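Local coordinates for protein putative arylalkylamine N-Acetyltransferase 7 (Aedes aegypti, PDB 4FD7) that probably transfers an acetyl group from acetyl-CoA to the amino group of an acceptor, as a GNAT-fold relative of the insect arylalkylamine N-acetyltransferases, at residues 14-19 / 165-170. Sequence-based numbering, arbitrary orientation.
Sequences VWHRFQ and ATEILR
One face of the Phe18 ring carries the aliphatic part of Glu167, while the edge of the His16 ring meets the carboxylate at the end of that same side chain. Glu167 CG stands 3.6 Å from the Phe18 ring centroid, a CH-pi contact, and CB lies nearer the rim, 3.5 Å from Phe18 CE2. The glutamate chain bends at chi2, turning its carboxylate from the phenyl face toward the imidazole. There His16 NE2 donates to Glu167 OE1 over 2.7 Å, the oxygen using its anti lone pair; the N-H...O angle is 154°, and the oxygen sits somewhat out of the imidazole plane. With CG anti to the backbone N (chi1 -178°), the His16 ring extends toward the helix, its plane 31° from that of the carboxylate.

Arg170, one turn further along the helix, meets both carboxylate oxygens on their syn sides, its nitrogens tilted well out of the carboxylate plane. Its guanidinium grips side-on, NE to Glu167 OE1 at 2.9 Å and NH2 to Glu167 OE2 at 3.1 Å; both oxygens lie close to the guanidinium plane. OE1 thus accepts two N-H groups, and three bonds fix the rotation of the carboxylate. Arg170 CD also lies 4.0 Å from His16 CE1, oblique to the ring.

The contact joins the edge strand 14-21 of the five-stranded antiparallel sheet to helix 164-170, which runs roughly antiparallel to it. This helix starts inside the GNAT R-x-x-G-x-A signature, ending at Ala165, which probably holds the acetyl-CoA pyrophosphate as in relatives. Trp15 and His16 form a classic beta bulge opposite Val33 of strand 28-35. Phe18 also meets Tyr31 with nearly parallel rings and, like Ile168, touches Cys90 of strand 88-92, whereas Thr166 and Leu169 pack against helix 191-200.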
loop_
_atom_site.group_PDB
_atom_site.type_symbol
_atom_site.label_atom_id
_atom_site.label_comp_id
_atom_site.label_asym_id
_atom_site.label_seq_id
_atom_site.Cartn_x
_atom_site.Cartn_y
_atom_site.Cartn_z
ATOM N N VAL A 14 -12.250 -0.688 14.358
ATOM C CA VAL A 14 -11.110 0.186 14.586
ATOM C C VAL A 14 -9.928 -0.650 15.038
ATOM O O VAL A 14 -10.004 -1.381 16.029
ATOM C CB VAL A 14 -11.418 1.272 15.631
ATOM C CG1 VAL A 14 -10.181 2.167 15.842
ATOM C CG2 VAL A 14 -12.607 2.100 15.166
ATOM N N TRP A 15 -8.824 -0.554 14.315
ATOM C CA TRP A 15 -7.687 -1.424 14.591
ATOM C C TRP A 15 -6.603 -0.802 15.447
ATOM O O TRP A 15 -5.907 -1.512 16.171
ATOM C CB TRP A 15 -7.076 -1.951 13.288
ATOM C CG TRP A 15 -8.062 -2.767 12.486
ATOM C CD1 TRP A 15 -8.595 -2.450 11.271
ATOM C CD2 TRP A 15 -8.643 -4.022 12.860
ATOM N NE1 TRP A 15 -9.460 -3.430 10.861
ATOM C CE2 TRP A 15 -9.511 -4.407 11.818
ATOM C CE3 TRP A 15 -8.510 -4.859 13.972
ATOM C CZ2 TRP A 15 -10.254 -5.592 11.859
ATOM C CZ3 TRP A 15 -9.253 -6.037 14.013
ATOM C CH2 TRP A 15 -10.107 -6.392 12.959
ATOM N N HIS A 16 -6.429 0.511 15.331
ATOM C CA HIS A 16 -5.300 1.179 15.969
ATOM C C HIS A 16 -5.633 2.640 16.276
ATOM O O HIS A 16 -6.357 3.291 15.524
ATOM C CB HIS A 16 -4.091 1.088 15.038
ATOM C CG HIS A 16 -2.837 1.696 15.583
ATOM N ND1 HIS A 16 -2.314 1.365 16.816
ATOM C CD2 HIS A 16 -1.983 2.597 15.044
ATOM C CE1 HIS A 16 -1.195 2.042 17.015
ATOM N NE2 HIS A 16 -0.975 2.801 15.957
ATOM N N ARG A 17 -5.126 3.144 17.395
ATOM C CA ARG A 17 -5.283 4.562 17.736
ATOM C C ARG A 17 -3.938 5.121 18.168
ATOM O O ARG A 17 -3.125 4.410 18.758
ATOM C CB ARG A 17 -6.314 4.763 18.856
ATOM C CG ARG A 17 -7.726 4.308 18.509
ATOM C CD ARG A 17 -8.690 4.662 19.631
ATOM N NE ARG A 17 -10.002 4.019 19.511
ATOM C CZ ARG A 17 -11.026 4.534 18.842
ATOM N NH1 ARG A 17 -10.902 5.693 18.209
ATOM N NH2 ARG A 17 -12.181 3.887 18.796
ATOM N N PHE A 18 -3.698 6.395 17.881
ATOM C CA PHE A 18 -2.418 6.987 18.209
ATOM C C PHE A 18 -2.545 8.499 18.286
ATOM O O PHE A 18 -3.490 9.083 17.739
ATOM C CB PHE A 18 -1.374 6.599 17.153
ATOM C CG PHE A 18 -1.678 7.132 15.780
ATOM C CD1 PHE A 18 -1.183 8.362 15.375
ATOM C CD2 PHE A 18 -2.468 6.413 14.902
ATOM C CE1 PHE A 18 -1.469 8.864 14.113
ATOM C CE2 PHE A 18 -2.759 6.911 13.630
ATOM C CZ PHE A 18 -2.250 8.122 13.234
ATOM N N GLN A 19 -1.583 9.134 18.946
ATOM C CA GLN A 19 -1.535 10.587 19.003
ATOM C C GLN A 19 -0.453 11.159 18.087
ATOM O O GLN A 19 0.639 10.609 17.962
ATOM C CB GLN A 19 -1.299 11.056 20.433
ATOM C CG GLN A 19 -2.385 10.616 21.415
ATOM C CD GLN A 19 -2.023 10.937 22.851
ATOM O OE1 GLN A 19 -2.525 11.908 23.432
ATOM N NE2 GLN A 19 -1.138 10.138 23.426
ATOM N N ALA A 165 1.872 7.463 8.101
ATOM C CA ALA A 165 2.126 6.284 7.264
ATOM C C ALA A 165 2.557 5.090 8.119
ATOM O O ALA A 165 2.059 3.957 7.959
ATOM C CB ALA A 165 3.180 6.588 6.204
ATOM N N THR A 166 3.495 5.352 9.023
ATOM C CA THR A 166 3.942 4.349 9.967
ATOM C C THR A 166 2.754 3.739 10.708
ATOM O O THR A 166 2.599 2.522 10.741
ATOM C CB THR A 166 4.898 4.956 10.996
ATOM O OG1 THR A 166 6.052 5.480 10.327
ATOM C CG2 THR A 166 5.323 3.911 12.026
ATOM N N GLU A 167 1.927 4.577 11.319
ATOM C CA GLU A 167 0.805 4.041 12.095
ATOM C C GLU A 167 -0.244 3.281 11.269
ATOM O O GLU A 167 -0.849 2.303 11.763
ATOM C CB GLU A 167 0.164 5.138 12.963
ATOM C CG GLU A 167 1.132 5.839 13.925
ATOM C CD GLU A 167 1.978 4.882 14.772
ATOM O OE1 GLU A 167 1.466 3.862 15.273
ATOM O OE2 GLU A 167 3.182 5.153 14.954
ATOM N N ILE A 168 -0.440 3.697 10.016
ATOM C CA ILE A 168 -1.368 2.991 9.136
ATOM C C ILE A 168 -0.808 1.587 8.858
ATOM O O ILE A 168 -1.554 0.602 8.858
ATOM C CB ILE A 168 -1.614 3.755 7.808
ATOM C CG1 ILE A 168 -2.545 4.933 8.059
ATOM C CG2 ILE A 168 -2.205 2.853 6.752
ATOM C CD1 ILE A 168 -2.568 5.932 6.937
ATOM N N LEU A 169 0.502 1.494 8.631
ATOM C CA LEU A 169 1.119 0.175 8.497
ATOM C C LEU A 169 1.050 -0.626 9.788
ATOM O O LEU A 169 0.950 -1.848 9.758
ATOM C CB LEU A 169 2.582 0.287 8.103
ATOM C CG LEU A 169 2.863 0.848 6.714
ATOM C CD1 LEU A 169 4.335 1.069 6.555
ATOM C CD2 LEU A 169 2.342 -0.116 5.642
ATOM N N ARG A 170 1.170 0.048 10.928
ATOM C CA ARG A 170 1.207 -0.678 12.181
ATOM C C ARG A 170 -0.135 -1.349 12.410
ATOM O O ARG A 170 -0.209 -2.437 12.999
ATOM C CB ARG A 170 1.589 0.231 13.372
ATOM C CG ARG A 170 2.073 -0.582 14.569
ATOM C CD ARG A 170 2.157 0.271 15.838
ATOM N NE ARG A 170 2.967 1.462 15.606
ATOM C CZ ARG A 170 4.297 1.485 15.675
ATOM N NH1 ARG A 170 4.968 0.377 15.972
ATOM N NH2 ARG A 170 4.955 2.614 15.450
#